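Local coordinates for protein HI_1472 (Haemophilus influenzae, PDB 3PSH) that binds molybdate and tungstate, but not sulfate or phosphate, in the periplasm and delivers molybdate to an ABC importer as its solute-binding component, at residues V88-Y93 with V109-L114; V23-T28 with G70-V75; R183-M188 with G210-A215; A236-Q241 with I260-D265. All blocks are in the same frame, centred on the assembly; numbering follows the deposited sequence.

Contact 1: residues V88-Y93 with V109-L114; sequences VFVTNY and VVAISL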
loop_
_atom_site.group_PDB
_atom_site.type_symbol
_atom_site.label_atom_id
_atom_site.label_comp_id
_atom_site.label_asym_id
_atom_site.label_seq_id
_atom_site.Cartn_x
_atom_site.Cartn_y
_atom_site.Cartn_z
ATOM N N VAL A 88 -9.812 -12.846 12.009
ATOM C CA VAL A 88 -9.727 -12.553 10.546
ATOM C C VAL A 88 -9.552 -11.058 10.455
ATOM O O VAL A 88 -10.398 -10.291 10.997
ATOM C CB VAL A 88 -11.004 -12.957 9.814
ATOM C CG1 VAL A 88 -10.947 -12.709 8.290
ATOM C CG2 VAL A 88 -11.193 -14.545 10.018
ATOM N N PHE A 89 -8.504 -10.674 9.742
ATOM C CA PHE A 89 -8.344 -9.273 9.330
ATOM C C PHE A 89 -8.976 -9.139 7.981
ATOM O O PHE A 89 -8.747 -9.964 7.144
ATOM C CB PHE A 89 -6.864 -8.913 9.148
ATOM C CG PHE A 89 -6.115 -8.812 10.453
ATOM C CD1 PHE A 89 -5.942 -7.539 11.095
ATOM C CD2 PHE A 89 -5.556 -9.957 11.010
ATOM C CE1 PHE A 89 -5.213 -7.478 12.358
ATOM C CE2 PHE A 89 -4.815 -9.873 12.228
ATOM C CZ PHE A 89 -4.628 -8.611 12.834
ATOM N N VAL A 90 -9.809 -8.105 7.854
ATOM C CA VAL A 90 -10.429 -7.820 6.541
ATOM C C VAL A 90 -10.051 -6.398 6.141
ATOM O O VAL A 90 -9.750 -5.559 7.019
ATOM C CB VAL A 90 -11.995 -8.006 6.566
ATOM C CG1 VAL A 90 -12.279 -9.506 6.957
ATOM C CG2 VAL A 90 -12.752 -6.970 7.464
ATOM N N THR A 91 -10.207 -6.071 4.844
ATOM C CA THR A 91 -10.057 -4.657 4.390
ATOM C C THR A 91 -11.299 -3.836 4.823
ATOM O O THR A 91 -12.434 -4.330 4.914
ATOM C CB THR A 91 -9.830 -4.660 2.888
ATOM O OG1 THR A 91 -9.271 -3.397 2.458
ATOM C CG2 THR A 91 -11.058 -5.067 2.100
ATOM N N ASN A 92 -11.078 -2.513 4.943
ATOM C CA ASN A 92 -12.095 -1.641 5.405
ATOM C C ASN A 92 -13.351 -1.620 4.557
ATOM O O ASN A 92 -14.408 -1.410 5.068
ATOM C CB ASN A 92 -11.563 -0.222 5.587
ATOM C CG ASN A 92 -10.976 0.321 4.293
ATOM O OD1 ASN A 92 -9.983 -0.245 3.737
ATOM N ND2 ASN A 92 -11.656 1.286 3.740
ATOM N N TYR A 93 -13.248 -1.849 3.247
ATOM C CA TYR A 93 -14.430 -1.805 2.418
ATOM C C TYR A 93 -15.029 -3.201 2.225
ATOM O O TYR A 93 -15.900 -3.407 1.326
ATOM C CB TYR A 93 -14.033 -1.132 1.062
ATOM C CG TYR A 93 -13.015 -1.898 0.223
ATOM C CD1 TYR A 93 -13.433 -2.965 -0.615
ATOM C CD2 TYR A 93 -11.679 -1.530 0.198
ATOM C CE1 TYR A 93 -12.496 -3.706 -1.381
ATOM C CE2 TYR A 93 -10.741 -2.278 -0.562
ATOM C CZ TYR A 93 -11.157 -3.324 -1.373
ATOM O OH TYR A 93 -10.283 -4.005 -2.158
ATOM N N VAL A 109 -13.480 -10.238 13.878
ATOM C CA VAL A 109 -13.037 -9.615 12.635
ATOM C C VAL A 109 -12.424 -8.225 12.952
ATOM O O VAL A 109 -13.012 -7.453 13.726
ATOM C CB VAL A 109 -14.308 -9.309 11.772
ATOM C CG1 VAL A 109 -13.948 -8.325 10.520
ATOM C CG2 VAL A 109 -14.899 -10.583 11.206
ATOM N N VAL A 110 -11.280 -7.939 12.334
ATOM C CA VAL A 110 -10.608 -6.685 12.579
ATOM C C VAL A 110 -10.360 -6.064 11.200
ATOM O O VAL A 110 -9.678 -6.663 10.355
ATOM C CB VAL A 110 -9.231 -6.893 13.203
ATOM C CG1 VAL A 110 -8.430 -5.511 13.383
ATOM C CG2 VAL A 110 -9.405 -7.506 14.576
ATOM N N ALA A 111 -11.069 -4.946 10.984
ATOM C CA ALA A 111 -11.056 -4.200 9.650
ATOM C C ALA A 111 -9.908 -3.198 9.652
ATOM O O ALA A 111 -9.670 -2.462 10.715
ATOM C CB ALA A 111 -12.415 -3.498 9.460
ATOM N N ILE A 112 -9.123 -3.226 8.584
ATOM C CA ILE A 112 -7.967 -2.336 8.523
ATOM C C ILE A 112 -8.114 -1.435 7.275
ATOM O O ILE A 112 -8.348 -1.897 6.182
ATOM C CB ILE A 112 -6.686 -3.151 8.401
ATOM C CG1 ILE A 112 -6.397 -3.951 9.699
ATOM C CG2 ILE A 112 -5.425 -2.183 8.063
ATOM C CD1 ILE A 112 -6.066 -3.160 11.022
ATOM N N SER A 113 -7.950 -0.128 7.524
ATOM C CA SER A 113 -8.030 0.812 6.416
ATOM C C SER A 113 -6.686 1.522 6.244
ATOM O O SER A 113 -6.522 2.147 5.190
ATOM C CB SER A 113 -9.007 1.948 6.717
ATOM O OG SER A 113 -8.587 2.654 7.855
ATOM N N LEU A 114 -5.799 1.548 7.283
ATOM C CA LEU A 114 -4.590 2.408 7.230
ATOM C C LEU A 114 -4.948 3.899 6.952
ATOM O O LEU A 114 -4.107 4.708 6.415
ATOM C CB LEU A 114 -3.575 1.883 6.192
ATOM C CG LEU A 114 -3.221 0.409 6.455
ATOM C CD1 LEU A 114 -2.147 0.009 5.381
ATOM C CD2 LEU A 114 -2.699 0.162 7.850
#

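Contact 2: residues V23-T28 with G70-V75; sequences VLQHQT and GDLNSV. With MOO (molybdate ion), chain B.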
loop_
_atom_site.group_PDB
_atom_site.type_symbol
_atom_site.label_atom_id
_atom_site.label_comp_id
_atom_site.label_asym_id
_atom_site.label_seq_id
_atom_site.Cartn_x
_atom_site.Cartn_y
_atom_site.Cartn_z
ATOM N N VAL A 23 -5.548 -13.585 7.194
ATOM C CA VAL A 23 -5.342 -12.189 6.818
ATOM C C VAL A 23 -5.840 -11.952 5.387
ATOM O O VAL A 23 -5.181 -12.368 4.438
ATOM C CB VAL A 23 -3.810 -11.763 6.936
ATOM C CG1 VAL A 23 -3.737 -10.300 6.489
ATOM C CG2 VAL A 23 -3.382 -11.929 8.410
ATOM N N LEU A 24 -7.051 -11.375 5.288
ATOM C CA LEU A 24 -7.731 -11.228 3.965
ATOM C C LEU A 24 -7.508 -9.879 3.274
ATOM O O LEU A 24 -8.424 -9.300 2.666
ATOM C CB LEU A 24 -9.251 -11.604 4.072
ATOM C CG LEU A 24 -9.547 -13.080 4.628
ATOM C CD1 LEU A 24 -11.058 -13.268 4.603
ATOM C CD2 LEU A 24 -8.759 -14.177 3.844
ATOM N N GLN A 25 -6.331 -9.319 3.488
ATOM C CA GLN A 25 -5.972 -7.992 2.946
ATOM C C GLN A 25 -4.457 -8.037 2.780
ATOM O O GLN A 25 -3.740 -8.373 3.759
ATOM C CB GLN A 25 -6.386 -6.904 3.946
ATOM C CG GLN A 25 -6.307 -5.475 3.256
ATOM C CD GLN A 25 -6.004 -4.357 4.186
ATOM O OE1 GLN A 25 -6.785 -3.355 4.218
ATOM N NE2 GLN A 25 -4.965 -4.484 4.993
ATOM N N HIS A 26 -3.880 -7.730 1.575
ATOM C CA HIS A 26 -2.464 -7.712 1.309
ATOM C C HIS A 26 -1.678 -6.640 2.073
ATOM O O HIS A 26 -0.560 -6.852 2.478
ATOM C CB HIS A 26 -2.169 -7.570 -0.210
ATOM C CG HIS A 26 -2.907 -6.436 -0.878
ATOM N ND1 HIS A 26 -4.281 -6.384 -0.959
ATOM C CD2 HIS A 26 -2.458 -5.351 -1.569
ATOM C CE1 HIS A 26 -4.663 -5.313 -1.643
ATOM N NE2 HIS A 26 -3.570 -4.631 -1.947
ATOM N N GLN A 27 -2.349 -5.521 2.341
ATOM C CA GLN A 27 -1.653 -4.429 3.056
ATOM C C GLN A 27 -1.336 -4.869 4.471
ATOM O O GLN A 27 -0.201 -4.733 4.974
ATOM C CB GLN A 27 -2.433 -3.131 3.108
ATOM C CG GLN A 27 -2.536 -2.658 1.610
ATOM C CD GLN A 27 -3.839 -2.973 0.982
ATOM O OE1 GLN A 27 -4.549 -3.915 1.339
ATOM N NE2 GLN A 27 -4.175 -2.144 -0.046
ATOM N N THR A 28 -2.370 -5.399 5.132
ATOM C CA THR A 28 -2.096 -5.894 6.494
ATOM C C THR A 28 -1.083 -7.090 6.430
ATOM O O THR A 28 -0.229 -7.188 7.302
ATOM C CB THR A 28 -3.371 -6.425 7.101
ATOM O OG1 THR A 28 -4.251 -5.338 7.422
ATOM C CG2 THR A 28 -3.073 -7.248 8.353
ATOM N N GLY A 70 -10.394 -17.068 1.536
ATOM C CA GLY A 70 -11.211 -15.923 1.106
ATOM C C GLY A 70 -10.293 -14.972 0.319
ATOM O O GLY A 70 -9.238 -15.377 0.060
ATOM N N ASP A 71 -10.847 -13.823 -0.041
ATOM C CA ASP A 71 -10.018 -12.749 -0.676
ATOM C C ASP A 71 -10.496 -11.412 -0.183
ATOM O O ASP A 71 -11.005 -11.277 0.959
ATOM C CB ASP A 71 -10.051 -12.990 -2.232
ATOM C CG ASP A 71 -11.404 -12.787 -2.886
ATOM O OD1 ASP A 71 -12.343 -12.366 -2.293
ATOM O OD2 ASP A 71 -11.567 -13.115 -4.084
ATOM N N LEU A 72 -10.242 -10.332 -0.977
ATOM C CA LEU A 72 -10.638 -9.056 -0.397
ATOM C C LEU A 72 -12.123 -8.767 -0.099
ATOM O O LEU A 72 -12.478 -7.993 0.871
ATOM C CB LEU A 72 -10.158 -7.891 -1.311
ATOM C CG LEU A 72 -8.650 -7.720 -1.405
ATOM C CD1 LEU A 72 -8.306 -6.942 -2.668
ATOM C CD2 LEU A 72 -8.112 -7.048 -0.187
ATOM N N ASN A 73 -12.977 -9.355 -0.947
ATOM C CA ASN A 73 -14.401 -9.028 -0.820
ATOM C C ASN A 73 -15.344 -10.254 -0.798
ATOM O O ASN A 73 -16.519 -10.176 -0.976
ATOM C CB ASN A 73 -14.792 -8.011 -1.925
ATOM C CG ASN A 73 -14.664 -8.616 -3.297
ATOM O OD1 ASN A 73 -14.338 -9.814 -3.473
ATOM N ND2 ASN A 73 -14.782 -7.737 -4.297
ATOM N N SER A 74 -14.791 -11.383 -0.459
ATOM C CA SER A 74 -15.554 -12.685 -0.385
ATOM C C SER A 74 -14.859 -13.613 0.647
ATOM O O SER A 74 -13.608 -13.553 0.878
ATOM C CB SER A 74 -15.685 -13.383 -1.759
ATOM O OG SER A 74 -14.418 -13.926 -2.220
ATOM N N VAL A 75 -15.652 -14.514 1.272
ATOM C CA VAL A 75 -15.041 -15.455 2.185
ATOM C C VAL A 75 -15.714 -16.805 1.961
ATOM O O VAL A 75 -16.865 -16.803 1.432
ATOM C CB VAL A 75 -15.199 -14.960 3.622
ATOM C CG1 VAL A 75 -16.751 -14.837 4.033
ATOM C CG2 VAL A 75 -14.361 -15.914 4.643
HETATM MO MO MOO B . -3.884 -0.865 -3.282
HETATM O O1 MOO B . -3.401 0.072 -4.604
HETATM O O2 MOO B . -5.597 -0.872 -3.106
HETATM O O3 MOO B . -3.223 -0.221 -1.852
HETATM O O4 MOO B . -3.137 -2.379 -3.470
HETATM O O HOH W 1 -11.024 -8.319 3.245
#

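Contact 3: residues R183-M188 with G210-A215; sequences RVRTYM and GAYNVA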
loop_
_atom_site.group_PDB
_atom_site.type_symbol
_atom_site.label_atom_id
_atom_site.label_comp_id
_atom_site.label_asym_id
_atom_site.label_seq_id
_atom_site.Cartn_x
_atom_site.Cartn_y
_atom_site.Cartn_z
ATOM N N ARG A 183 6.213 21.653 -10.001
ATOM C CA ARG A 183 5.989 20.244 -9.610
ATOM C C ARG A 183 5.792 19.360 -10.818
ATOM O O ARG A 183 5.006 19.680 -11.759
ATOM C CB ARG A 183 4.768 20.293 -8.656
ATOM C CG ARG A 183 4.493 19.167 -7.803
ATOM C CD ARG A 183 3.235 19.606 -6.900
ATOM N NE ARG A 183 3.655 20.271 -5.639
ATOM C CZ ARG A 183 4.250 19.591 -4.629
ATOM N NH1 ARG A 183 4.479 18.265 -4.749
ATOM N NH2 ARG A 183 4.675 20.168 -3.475
ATOM N N VAL A 184 6.405 18.164 -10.767
ATOM C CA VAL A 184 6.514 17.263 -11.969
ATOM C C VAL A 184 5.172 16.545 -12.161
ATOM O O VAL A 184 4.658 15.909 -11.187
ATOM C CB VAL A 184 7.667 16.227 -11.773
ATOM C CG1 VAL A 184 7.624 15.260 -13.001
ATOM C CG2 VAL A 184 9.002 16.914 -11.636
ATOM N N ARG A 185 4.527 16.714 -13.329
ATOM C CA ARG A 185 3.209 16.052 -13.629
ATOM C C ARG A 185 3.400 14.594 -14.011
ATOM O O ARG A 185 3.991 14.267 -15.040
ATOM C CB ARG A 185 2.505 16.807 -14.734
ATOM C CG ARG A 185 2.089 18.227 -14.161
ATOM C CD ARG A 185 1.409 19.149 -15.205
ATOM N NE ARG A 185 0.329 18.453 -15.939
ATOM C CZ ARG A 185 -0.925 18.167 -15.546
ATOM N NH1 ARG A 185 -1.408 18.475 -14.300
ATOM N NH2 ARG A 185 -1.711 17.543 -16.475
ATOM N N THR A 186 2.787 13.699 -13.181
ATOM C CA THR A 186 3.122 12.306 -13.174
ATOM C C THR A 186 1.855 11.488 -13.239
ATOM O O THR A 186 0.826 11.999 -12.751
ATOM C CB THR A 186 3.924 12.009 -11.871
ATOM O OG1 THR A 186 5.082 12.879 -11.750
ATOM C CG2 THR A 186 4.397 10.604 -11.794
ATOM N N TYR A 187 1.947 10.294 -13.832
ATOM C CA TYR A 187 0.748 9.489 -14.005
ATOM C C TYR A 187 1.091 8.077 -13.604
ATOM O O TYR A 187 2.114 7.541 -14.044
ATOM C CB TYR A 187 0.391 9.500 -15.502
ATOM C CG TYR A 187 -0.816 8.608 -15.831
ATOM C CD1 TYR A 187 -2.140 9.067 -15.570
ATOM C CD2 TYR A 187 -0.642 7.353 -16.433
ATOM C CE1 TYR A 187 -3.263 8.242 -15.873
ATOM C CE2 TYR A 187 -1.812 6.514 -16.731
ATOM C CZ TYR A 187 -3.082 7.012 -16.458
ATOM O OH TYR A 187 -4.078 6.112 -16.736
ATOM N N MET A 188 0.165 7.463 -12.851
ATOM C CA MET A 188 0.318 6.080 -12.451
ATOM C C MET A 188 -0.489 5.167 -13.412
ATOM O O MET A 188 -1.690 5.183 -13.397
ATOM C CB MET A 188 -0.118 5.969 -10.958
ATOM C CG MET A 188 -0.195 4.589 -10.486
ATOM S SD MET A 188 1.301 3.592 -10.674
ATOM C CE MET A 188 2.321 4.418 -9.739
ATOM N N GLY A 210 7.856 15.935 -4.655
ATOM C CA GLY A 210 7.976 17.095 -5.619
ATOM C C GLY A 210 7.279 16.904 -6.948
ATOM O O GLY A 210 7.678 17.534 -7.983
ATOM N N ALA A 211 6.150 16.098 -6.935
ATOM C CA ALA A 211 5.398 15.754 -8.089
ATOM C C ALA A 211 3.945 15.887 -7.818
ATOM O O ALA A 211 3.568 16.309 -6.730
ATOM C CB ALA A 211 5.710 14.270 -8.533
ATOM N N TYR A 212 3.163 15.630 -8.815
ATOM C CA TYR A 212 1.714 15.802 -8.738
ATOM C C TYR A 212 1.037 14.766 -9.584
ATOM O O TYR A 212 1.466 14.535 -10.697
ATOM C CB TYR A 212 1.333 17.179 -9.279
ATOM C CG TYR A 212 -0.147 17.281 -9.368
ATOM C CD1 TYR A 212 -0.937 17.070 -8.158
ATOM C CD2 TYR A 212 -0.796 17.463 -10.625
ATOM C CE1 TYR A 212 -2.364 17.095 -8.175
ATOM C CE2 TYR A 212 -2.262 17.411 -10.676
ATOM C CZ TYR A 212 -3.003 17.225 -9.424
ATOM O OH TYR A 212 -4.381 17.221 -9.536
ATOM N N ASN A 213 -0.034 14.146 -9.075
ATOM C CA ASN A 213 -0.767 13.095 -9.759
ATOM C C ASN A 213 -1.741 13.752 -10.744
ATOM O O ASN A 213 -2.794 14.263 -10.285
ATOM C CB ASN A 213 -1.531 12.197 -8.710
ATOM C CG ASN A 213 -2.373 11.152 -9.375
ATOM O OD1 ASN A 213 -2.415 11.049 -10.593
ATOM N ND2 ASN A 213 -2.995 10.261 -8.565
ATOM N N VAL A 214 -1.467 13.704 -12.079
ATOM C CA VAL A 214 -2.344 14.430 -13.036
ATOM C C VAL A 214 -3.837 14.022 -12.981
ATOM O O VAL A 214 -4.697 14.859 -13.272
ATOM C CB VAL A 214 -1.811 14.298 -14.477
ATOM C CG1 VAL A 214 -0.373 14.724 -14.470
ATOM C CG2 VAL A 214 -1.861 12.853 -14.957
ATOM N N ALA A 215 -4.112 12.778 -12.570
ATOM C CA ALA A 215 -5.502 12.211 -12.573
ATOM C C ALA A 215 -6.312 12.705 -11.355
ATOM O O ALA A 215 -7.559 12.629 -11.393
ATOM C CB ALA A 215 -5.448 10.743 -12.503
HETATM O O HOH W 2 -2.266 8.864 -12.166
#

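Contact 4: residues A236-Q241 with I260-D265; sequences AVILVQ and IQALKD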
loop_
_atom_site.group_PDB
_atom_site.type_symbol
_atom_site.label_atom_id
_atom_site.label_comp_id
_atom_site.label_asym_id
_atom_site.label_seq_id
_atom_site.Cartn_x
_atom_site.Cartn_y
_atom_site.Cartn_z
ATOM N N ALA A 236 4.287 14.302 -17.799
ATOM C CA ALA A 236 5.749 14.344 -18.066
ATOM C C ALA A 236 6.478 13.026 -17.760
ATOM O O ALA A 236 7.495 12.620 -18.389
ATOM C CB ALA A 236 6.415 15.480 -17.226
ATOM N N VAL A 237 5.888 12.288 -16.803
ATOM C CA VAL A 237 6.512 11.079 -16.240
ATOM C C VAL A 237 5.357 10.057 -16.071
ATOM O O VAL A 237 4.299 10.410 -15.570
ATOM C CB VAL A 237 7.114 11.367 -14.918
ATOM C CG1 VAL A 237 7.627 10.064 -14.337
ATOM C CG2 VAL A 237 8.355 12.281 -15.034
ATOM N N ILE A 238 5.598 8.838 -16.483
ATOM C CA ILE A 238 4.662 7.713 -16.212
ATOM C C ILE A 238 5.323 6.716 -15.304
ATOM O O ILE A 238 6.459 6.359 -15.500
ATOM C CB ILE A 238 4.056 7.067 -17.485
ATOM C CG1 ILE A 238 3.101 7.993 -18.181
ATOM C CG2 ILE A 238 3.337 5.720 -17.235
ATOM C CD1 ILE A 238 2.812 7.493 -19.708
ATOM N N LEU A 239 4.602 6.306 -14.234
ATOM C CA LEU A 239 5.113 5.349 -13.262
ATOM C C LEU A 239 4.236 4.108 -13.354
ATOM O O LEU A 239 3.030 4.211 -13.705
ATOM C CB LEU A 239 5.092 5.931 -11.818
ATOM C CG LEU A 239 5.993 7.245 -11.741
ATOM C CD1 LEU A 239 5.811 7.814 -10.413
ATOM C CD2 LEU A 239 7.559 6.848 -11.945
ATOM N N VAL A 240 4.927 2.977 -13.153
ATOM C CA VAL A 240 4.272 1.673 -13.130
ATOM C C VAL A 240 4.666 0.983 -11.814
ATOM O O VAL A 240 5.779 1.038 -11.362
ATOM C CB VAL A 240 4.645 0.800 -14.352
ATOM C CG1 VAL A 240 4.054 -0.636 -14.277
ATOM C CG2 VAL A 240 4.093 1.456 -15.659
ATOM N N GLN A 241 3.668 0.351 -11.198
ATOM C CA GLN A 241 3.914 -0.392 -9.949
ATOM C C GLN A 241 4.705 -1.639 -10.235
ATOM O O GLN A 241 4.351 -2.321 -11.231
ATOM C CB GLN A 241 2.540 -0.782 -9.354
ATOM C CG GLN A 241 1.756 0.487 -8.860
ATOM C CD GLN A 241 0.331 0.230 -8.327
ATOM O OE1 GLN A 241 -0.249 -0.902 -8.491
ATOM N NE2 GLN A 241 -0.228 1.248 -7.660
ATOM N N ILE A 260 2.278 11.107 -26.022
ATOM C CA ILE A 260 2.465 11.583 -24.665
ATOM C C ILE A 260 3.914 12.003 -24.312
ATOM O O ILE A 260 4.922 11.340 -24.577
ATOM C CB ILE A 260 1.940 10.504 -23.673
ATOM C CG1 ILE A 260 0.450 10.284 -23.892
ATOM C CG2 ILE A 260 2.277 10.909 -22.299
ATOM C CD1 ILE A 260 0.116 8.957 -23.180
ATOM N N GLN A 261 3.983 13.144 -23.635
ATOM C CA GLN A 261 5.253 13.728 -23.215
ATOM C C GLN A 261 6.162 12.699 -22.536
ATOM O O GLN A 261 7.293 12.518 -22.942
ATOM C CB GLN A 261 5.039 14.982 -22.364
ATOM C CG GLN A 261 6.315 15.808 -21.935
ATOM C CD GLN A 261 5.997 16.812 -20.747
ATOM O OE1 GLN A 261 4.784 16.999 -20.298
ATOM N NE2 GLN A 261 7.097 17.419 -20.179
ATOM N N ALA A 262 5.690 11.934 -21.541
ATOM C CA ALA A 262 6.590 10.912 -20.987
ATOM C C ALA A 262 7.134 9.873 -22.012
ATOM O O ALA A 262 8.219 9.351 -21.820
ATOM C CB ALA A 262 5.865 10.137 -19.769
ATOM N N LEU A 263 6.314 9.456 -22.961
ATOM C CA LEU A 263 6.800 8.501 -23.990
ATOM C C LEU A 263 8.001 9.121 -24.780
ATOM O O LEU A 263 9.103 8.471 -24.911
ATOM C CB LEU A 263 5.659 8.045 -24.886
ATOM C CG LEU A 263 4.926 6.762 -24.385
ATOM C CD1 LEU A 263 5.887 5.567 -24.158
ATOM C CD2 LEU A 263 4.150 7.022 -23.090
ATOM N N LYS A 264 7.671 10.310 -25.326
ATOM C CA LYS A 264 8.615 11.092 -26.177
ATOM C C LYS A 264 9.950 11.232 -25.432
ATOM O O LYS A 264 11.033 11.213 -26.097
ATOM C CB LYS A 264 8.093 12.503 -26.526
ATOM C CG LYS A 264 6.928 12.487 -27.532
ATOM C CD LYS A 264 6.169 13.808 -27.289
ATOM C CE LYS A 264 5.627 14.422 -28.542
ATOM N NZ LYS A 264 4.660 15.528 -28.244
ATOM N N ASP A 265 9.884 11.425 -24.090
ATOM C CA ASP A 265 11.030 11.771 -23.253
ATOM C C ASP A 265 11.721 10.535 -22.593
ATOM O O ASP A 265 12.746 10.693 -21.893
ATOM C CB ASP A 265 10.727 12.888 -22.138
ATOM C CG ASP A 265 10.454 14.235 -22.729
ATOM O OD1 ASP A 265 11.052 14.441 -23.836
ATOM O OD2 ASP A 265 9.770 15.118 -22.136
HETATM O O HOH W 3 8.813 14.704 -19.790
#

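Contact 1: residues V88-Y93 with V109-L114
Val109 starts the pairing with its CG1 branch, which lies 3.6 Å from Val90 CG2; the two side chains cross at about a right angle. At Val110 the backbone works both ways: its N donates to Val88 O (2.8 Å), and its O receives Val90 N (2.9 Å). Its side chain runs beside that of Phe89 and points the same way, with CG1 3.9 Å from Phe89 CE1. Ala111 returns to the Val109 side, where its methyl group adds a looser contact to Val90 CG2. Ile112 N then donates to Val90 O at 2.9 Å. Because Ile112 CG1 stands anti to the carbonyl carbon (chi1 -68°), it reaches the edge of the Phe89 ring near CD1, 3.9 Å away. Asn92 N gives Ile112 O a weak bond where the regular strands end. Beyond the strands, Ser113 CB packs 3.5 Å from Asn92 CG, while the Asn92 amide is held elsewhere, its OD1 by Tyr280 OH and its ND2 by Lys122 O. Helix 132-151 packs on Phe89, Val110 and Ile112; helix 96-103 packs on Val88, Val90 and Val109. These strands are the parallel pair of a beta-alpha-beta unit, 87-91, 96-103 and 109-112, at one edge of a four-stranded parallel sheet, and through Asn92 the unit reaches a residue of the molybdate site.

Contact 2: residues V23-T28 with G70-V75
With CG of Leu72 anti to its carbonyl carbon (chi1 -66°) and CG of His26 lodged between its backbone N and carbonyl carbon (chi1 50°), the leucine side chain and the imidazole come together. Leu72 CD2 lies at the ring edge, in its plane, 4.0 Å from His26 ND1, and CD1 comes near CE1. On the same ring His26 NE2 donates to molybdate O4 (2.8 Å, 162° at the hydrogen). Gln27 NE2 gives a second bond, 2.8 Å to molybdate O3, while Gln27 OE1 sits over one face of the imidazole. Further back, Leu24 CB packs 3.6 Å from Asp71 O, and Leu24 CD1 touches Val75 CG2 at 4.2 Å. One water donates to both Leu24 O and Leu72 O, 2.8 Å from each, joining the backbones where no direct hydrogen bond does. Tyr196, Arg243, Gly279 and Tyr280 also hydrogen-bond the anion. The two ring nitrogens of His26 thus have contrasting surroundings: ND1 is buried by the contact and has no polar partner in the model, whereas NE2 presents its N-H to the oxyanion, consistent with a pocket that recognises molybdate through hydrogen-bond donors.

Contact 3: residues R183-M188 with G210-A215
Val184 O is gripped from opposite faces of its carbonyl plane, by Tyr212 N at 2.8 Å and by Thr186 OG1 at 3.1 Å. The backbone bond belongs to the parallel pairing of strands 184-188 and 211-213, in which 211-213 is an edge strand of the second four-stranded parallel sheet and helix 201-208 lies in the connection between them. The ladder opens with Val184 N donating to Gly210 O, continues through Thr186 N to Tyr212 O and finishes with Val214 N to Thr186 O. Gly210, with its positive phi, is the C-prime residue of the Schellman motif that ends helix 201-208, so the chain passes straight from the helix end into the strand. Arg183 binds at this turn: its chain bends at chi3 (-90°), and NH1, with the acceptor close to the guanidinium plane, reaches Ala211 O at 2.9 Å and also bonds Glu207 O. Arg185 behaves differently. Val214 CG1 lies 3.6 Å above the centre of its guanidinium, NH1 approaches the edge of the Tyr212 ring at 3.9 Å from CD2 with the two planes 33° apart, and NH2 is bonded to Trp233 O. The other branch of Val214, CG2, meets the edge of the Tyr187 ring, 3.8 Å from CD1. At the end of the strand Asn213, whose ND2 bonds Tyr196 O of the molybdate site, forms an Asx turn, its OD1 accepting Ala215 N at 3.1 Å; the same oxygen receives a bond of 2.7 Å from a water that in turn accepts from Met188 N.

Contact 4: residues A236-Q241 with I260-D265
The flat amide end of Gln261 turns one face to Ala236, whose CA lies over the amide carbon CD at 3.7 Å and whose CB lies over the same face. The long reach comes from a side chain that leaves with CG anti to the backbone N (chi1 -175°) and stays extended beyond it. Here the start of strand 237-240 meets the short helix 261-264, which lies in the beta-alpha-beta crossover from that strand to its parallel neighbour 268-270. The crossover also contains helix 247-252. No direct hydrogen bond joins the two segments, and the packing centres on Ala262. Ala262 CA lies 3.2 Å from Ala236 O in a CA-H...O contact, while Ala262 CB sits 3.5 Å from Ile238 N and 3.8 Å from Ile238 CG1. With this small methyl at the interface, the helix lies close against the strand backbone. Ile238 points toward the helix and its CD1 goes farthest, 3.7 Å from Leu263 CD2, with Ile260 CG2 making a more distant contact with the same methyl. Leu263 also leans on Ile251 and Leu252 of helix 247-252 and on Val268 of the next strand, so this apolar cluster ties together both helices and both strands of the crossover. Ile260 occupies the N-cap position, and the backbone N of Gln261 is bonded to Asn234 OD1 from the turn before the strand. A water spans the segments, donating to Ala236 O at 2.8 Å and to Asp265 OD2 at 2.6 Å.

Overall arrangement
Contacts 1 and 2 belong to one lobe and contacts 3 and 4 to the other, on opposite sides of the chain's centre, with molybdate bound between them. Centres lie about 8 Å apart for contacts 1 and 2, about 10 Å for contacts 3 and 4, and 29 to 34 Å between lobes. Strand 87-91 joins contact 1 to contact 2 through Phe89 O and Leu24 N (2.9 Å); strand 184-188 joins contact 3 to contact 4 through Tyr187 O and Leu239 N (2.8 Å). The two sheets share the strand order 2-1-3-4. Contact 2 provides His26 and Gln27 from one lobe, whereas Gln241 of contact 4 is hydrogen-bonded to Tyr196 and Arg243, which bind the anion from the other.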